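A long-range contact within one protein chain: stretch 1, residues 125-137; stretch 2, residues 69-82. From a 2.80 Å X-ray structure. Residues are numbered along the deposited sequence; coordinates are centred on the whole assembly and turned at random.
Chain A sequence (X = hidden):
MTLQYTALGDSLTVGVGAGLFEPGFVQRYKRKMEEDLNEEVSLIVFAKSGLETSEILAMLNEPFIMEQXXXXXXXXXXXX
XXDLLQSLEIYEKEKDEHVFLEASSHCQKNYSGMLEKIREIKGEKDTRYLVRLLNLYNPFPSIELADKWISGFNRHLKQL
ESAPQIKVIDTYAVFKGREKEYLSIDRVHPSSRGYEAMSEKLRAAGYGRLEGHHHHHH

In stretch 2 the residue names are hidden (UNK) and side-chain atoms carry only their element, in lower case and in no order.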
# COMPACT_ATOMS: atom_id res chain seq x y z
N LYS A 125 21.76 34.87 -8.42
CA LYS A 125 22.96 34.56 -7.65
C LYS A 125 23.43 33.13 -7.90
O LYS A 125 24.61 32.89 -8.17
CB LYS A 125 22.69 34.78 -6.16
CG LYS A 125 23.76 34.21 -5.25
CD LYS A 125 23.34 34.30 -3.79
CE LYS A 125 24.41 34.99 -2.96
NZ LYS A 125 24.86 34.14 -1.82
N ASP A 126 22.52 32.17 -7.81
CA ASP A 126 22.85 30.75 -7.92
C ASP A 126 22.45 30.25 -9.31
O ASP A 126 21.29 29.89 -9.54
CB ASP A 126 22.17 29.95 -6.82
CG ASP A 126 20.72 30.34 -6.62
OD1 ASP A 126 20.26 31.29 -7.28
OD2 ASP A 126 20.03 29.69 -5.81
N THR A 127 23.41 30.23 -10.22
CA THR A 127 23.25 29.58 -11.51
C THR A 127 23.91 28.20 -11.54
O THR A 127 24.01 27.59 -12.61
CB THR A 127 23.83 30.45 -12.63
OG1 THR A 127 24.82 31.33 -12.09
CG2 THR A 127 22.72 31.27 -13.29
N ARG A 128 24.35 27.71 -10.39
CA ARG A 128 25.01 26.41 -10.27
C ARG A 128 24.02 25.26 -10.14
O ARG A 128 24.44 24.11 -9.98
CB ARG A 128 25.96 26.42 -9.07
CG ARG A 128 27.31 25.78 -9.34
CD ARG A 128 28.25 26.02 -8.17
NE ARG A 128 29.53 25.33 -8.34
CZ ARG A 128 30.62 25.89 -8.86
NH1 ARG A 128 30.59 27.15 -9.26
NH2 ARG A 128 31.73 25.18 -8.97
N TYR A 129 22.72 25.54 -10.20
CA TYR A 129 21.71 24.50 -10.11
C TYR A 129 21.73 23.61 -11.35
O TYR A 129 22.34 23.93 -12.38
CB TYR A 129 20.32 25.10 -9.91
CG TYR A 129 19.77 25.93 -11.07
CD1 TYR A 129 20.59 26.73 -11.84
CD2 TYR A 129 18.41 25.90 -11.37
CE1 TYR A 129 20.09 27.48 -12.89
CE2 TYR A 129 17.90 26.65 -12.42
CZ TYR A 129 18.74 27.44 -13.17
OH TYR A 129 18.24 28.18 -14.21
N LEU A 130 21.06 22.46 -11.24
CA LEU A 130 21.06 21.45 -12.29
C LEU A 130 19.67 20.85 -12.40
O LEU A 130 19.08 20.45 -11.39
CB LEU A 130 22.09 20.36 -11.99
CG LEU A 130 22.97 19.91 -13.15
CD1 LEU A 130 23.90 21.04 -13.58
CD2 LEU A 130 23.76 18.68 -12.75
N VAL A 131 19.15 20.78 -13.63
CA VAL A 131 17.82 20.23 -13.89
C VAL A 131 17.95 19.16 -14.95
O VAL A 131 18.46 19.42 -16.05
CB VAL A 131 16.82 21.31 -14.33
CG1 VAL A 131 15.49 20.68 -14.68
CG2 VAL A 131 16.65 22.36 -13.24
N ARG A 132 17.49 17.95 -14.63
CA ARG A 132 17.46 16.83 -15.57
C ARG A 132 16.03 16.34 -15.67
O ARG A 132 15.53 15.67 -14.75
CB ARG A 132 18.40 15.70 -15.13
CG ARG A 132 19.85 15.84 -15.59
CD ARG A 132 20.63 16.84 -14.75
NE ARG A 132 22.04 16.87 -15.12
CZ ARG A 132 22.57 17.76 -15.96
NH1 ARG A 132 21.81 18.70 -16.51
NH2 ARG A 132 23.86 17.72 -16.24
N LEU A 133 15.35 16.67 -16.77
CA LEU A 133 13.99 16.22 -17.00
C LEU A 133 14.00 15.09 -18.03
O LEU A 133 14.69 15.17 -19.05
CB LEU A 133 13.10 17.37 -17.48
CG LEU A 133 13.56 18.20 -18.68
CD1 LEU A 133 12.89 17.71 -19.95
CD2 LEU A 133 13.29 19.67 -18.45
N LEU A 134 13.23 14.04 -17.75
CA LEU A 134 13.23 12.83 -18.56
C LEU A 134 12.06 12.85 -19.52
O LEU A 134 10.93 13.19 -19.14
CB LEU A 134 13.17 11.59 -17.67
CG LEU A 134 14.22 11.48 -16.57
CD1 LEU A 134 13.71 12.08 -15.26
CD2 LEU A 134 14.63 10.03 -16.37
N ASN A 135 12.31 12.46 -20.77
CA ASN A 135 11.24 12.41 -21.75
C ASN A 135 10.44 11.12 -21.57
O ASN A 135 10.66 10.34 -20.64
CB ASN A 135 11.80 12.55 -23.17
CG ASN A 135 12.79 11.46 -23.54
OD1 ASN A 135 12.80 10.37 -22.96
ND2 ASN A 135 13.64 11.75 -24.52
N LEU A 136 9.50 10.90 -22.48
CA LEU A 136 8.60 9.76 -22.39
C LEU A 136 9.12 8.60 -23.22
O LEU A 136 9.62 8.78 -24.33
CB LEU A 136 7.20 10.15 -22.86
CG LEU A 136 6.49 11.26 -22.08
CD1 LEU A 136 5.14 11.57 -22.69
CD2 LEU A 136 6.35 10.87 -20.61
N TYR A 137 9.00 7.40 -22.66
CA TYR A 137 9.25 6.17 -23.40
C TYR A 137 7.93 5.62 -23.94
O TYR A 137 6.85 5.97 -23.47
CB TYR A 137 9.94 5.13 -22.52
CG TYR A 137 9.17 4.75 -21.27
CD1 TYR A 137 8.21 3.74 -21.30
CD2 TYR A 137 9.40 5.40 -20.06
CE1 TYR A 137 7.51 3.39 -20.16
CE2 TYR A 137 8.70 5.06 -18.92
CZ TYR A 137 7.75 4.05 -18.98
OH TYR A 137 7.05 3.71 -17.85
N UNK A 69 13.30 23.36 -3.32
CA UNK A 69 13.75 23.63 -4.69
C UNK A 69 14.86 24.67 -4.69
O UNK A 69 15.83 24.56 -5.45
c UNK A 69 13.04 24.61 -6.90
c UNK A 69 11.61 22.89 -5.78
c UNK A 69 12.56 24.06 -5.56
N UNK A 70 14.75 25.69 -3.83
CA UNK A 70 15.78 26.72 -3.77
C UNK A 70 17.11 26.14 -3.30
O UNK A 70 18.17 26.51 -3.82
n UNK A 70 16.94 31.89 -2.99
c UNK A 70 15.33 27.85 -2.85
c UNK A 70 16.33 28.99 -2.73
c UNK A 70 16.83 31.21 -1.67
c UNK A 70 15.86 30.03 -1.74
N UNK A 71 17.07 25.24 -2.32
CA UNK A 71 18.28 24.61 -1.81
C UNK A 71 18.80 23.51 -2.72
O UNK A 71 19.94 23.05 -2.53
c UNK A 71 17.52 25.04 0.60
n UNK A 71 16.51 21.98 1.50
c UNK A 71 17.18 24.37 1.93
c UNK A 71 18.03 24.03 -0.41
c UNK A 71 16.04 23.37 1.79
N UNK A 72 18.01 23.07 -3.69
CA UNK A 72 18.38 21.91 -4.49
C UNK A 72 19.51 22.24 -5.45
O UNK A 72 19.45 23.23 -6.19
c UNK A 72 17.17 21.40 -5.28
N UNK A 73 20.56 21.42 -5.43
CA UNK A 73 21.62 21.49 -6.41
C UNK A 73 21.30 20.70 -7.67
O UNK A 73 21.84 21.01 -8.74
o UNK A 73 23.08 22.86 -4.36
o UNK A 73 23.69 20.90 -3.56
c UNK A 73 22.94 20.98 -5.82
c UNK A 73 23.26 21.63 -4.49
N UNK A 74 20.44 19.69 -7.56
CA UNK A 74 20.00 18.87 -8.69
C UNK A 74 18.49 18.70 -8.58
O UNK A 74 17.97 18.44 -7.49
c UNK A 74 20.70 17.50 -8.70
c UNK A 74 20.17 16.64 -9.84
c UNK A 74 22.21 17.66 -8.82
N UNK A 75 17.80 18.87 -9.71
CA UNK A 75 16.35 18.72 -9.77
C UNK A 75 16.00 17.79 -10.92
O UNK A 75 16.50 17.97 -12.04
c UNK A 75 14.13 19.89 -9.94
c UNK A 75 16.06 21.06 -8.85
c UNK A 75 15.39 22.41 -8.96
c UNK A 75 15.64 20.08 -9.95
N UNK A 76 15.16 16.80 -10.65
CA UNK A 76 14.65 15.90 -11.67
C UNK A 76 13.13 16.01 -11.73
O UNK A 76 12.47 16.10 -10.69
c UNK A 76 16.56 14.28 -11.56
o UNK A 76 14.66 14.07 -10.08
c UNK A 76 15.06 14.45 -11.41
N UNK A 77 12.58 16.00 -12.94
CA UNK A 77 11.15 16.17 -13.16
C UNK A 77 10.67 15.07 -14.10
O UNK A 77 11.30 14.81 -15.13
c UNK A 77 11.37 18.66 -12.83
c UNK A 77 9.31 17.71 -13.89
c UNK A 77 11.06 20.06 -13.31
c UNK A 77 10.81 17.56 -13.73
N UNK A 78 9.56 14.43 -13.74
CA UNK A 78 8.87 13.48 -14.60
C UNK A 78 7.42 13.91 -14.73
O UNK A 78 6.88 14.60 -13.86
o UNK A 78 8.22 11.94 -12.85
c UNK A 78 8.95 12.04 -14.07
c UNK A 78 10.39 11.64 -13.83
N UNK A 79 6.78 13.49 -15.81
CA UNK A 79 5.38 13.81 -16.01
C UNK A 79 4.94 13.50 -17.42
O UNK A 79 5.73 13.06 -18.27
N UNK A 80 3.65 13.75 -17.65
CA UNK A 80 2.93 13.58 -18.91
C UNK A 80 2.80 12.12 -19.34
O UNK A 80 2.23 11.85 -20.40
s UNK A 80 2.41 14.91 -21.35
c UNK A 80 3.56 14.37 -20.06
N UNK A 81 3.30 11.17 -18.54
CA UNK A 81 3.16 9.77 -18.91
C UNK A 81 1.72 9.28 -18.88
O UNK A 81 1.31 8.48 -19.72
N UNK A 82 0.94 9.75 -17.90
CA UNK A 82 -0.45 9.32 -17.80
C UNK A 82 -1.34 9.98 -18.85
O UNK A 82 -2.40 9.44 -19.18
c UNK A 82 -2.33 8.94 -16.15
n UNK A 82 -2.34 7.62 -16.08
c UNK A 82 -0.99 9.60 -16.40
o UNK A 82 -3.35 9.62 -16.02

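Position 69 has three side-chain carbons, one carrying the other two, and reaches nothing on stretch 1: Val69, buried in a helix that begins earlier in the chain. Position 70 has four carbons in a row ending in nitrogen, the mark of lysine. Lys70 starts away from stretch 1, in an exposed place that suits a charged chain, and its backbone O lies 4.2 Å from Asp126 OD2. The same row at position 71 gives Lys71, which makes no contact.

A single carbon at position 72 means alanine; Ala72 is buried, and its O comes within 4.3 Å of Tyr129 CB. Position 73 has two carbons, the second bearing two oxygens. This is Asp73, whose CA-to-CB bond points away from stretch 1; OD2 is hydrogen-bonded elsewhere in the structure.

At position 74 one carbon carries two others, beside Leu130. Val74 is beta-branched, a shape at home in strands, and its CG2 packs 4.2 Å from Leu130 CB. Position 75 holds four carbons, forked at the first with one arm two carbons long: Ile75, on the other face of the sheet, where its CB lies 4.1 Å from Val131 CG2.

Position 76 has one carbon bearing an oxygen and a carbon. Thr76 returns to the face of Val74; its CG2 is 4.3 Å from Arg132 CB, while OG1 is hydrogen-bonded elsewhere. The forked four carbons recur at position 77: Ile77 joins Ile75 on its face, its CB 4.4 Å from Leu133 CB.

Position 78, again one carbon with an oxygen and a carbon, is Thr78. Its methyl CG2 serves the apolar contact with Leu134 CD1 (3.6 Å), while OG1 is hydrogen-bonded elsewhere. Position 79 has no side-chain atom, hence Gly79; its phi/psi of 168/178 favours glycine, and its O approaches Leu136 CD2 at 3.3 Å. One carbon then sulfur at position 80 identifies Cys80, whose sulfur allows a covalent bond to a group elsewhere; its CB sits 4.2 Å from Leu136 CD1. Position 81, also bare, is Gly81, its N 3.7 Å from Leu136 CD2. Position 82, two carbons, the second with oxygen and nitrogen, is Asn82, out of reach.

The contact rests on two parallel strands. Ile75 N donates to Leu130 O (2.6 Å), and Arg132 N to Ile75 O (2.8 Å), so Ile75 bonds to the residues flanking Val131, as parallel pairing requires. Weak bonds follow from Ile77 N to Arg132 O (3.5 Å) and Leu134 N to Ile77 O (3.3 Å). Apolar side chains pack on both faces, and Leu136 extends the contact beyond the strands.

Stretch 2, residues 69-82: VKKADVITITGCGN
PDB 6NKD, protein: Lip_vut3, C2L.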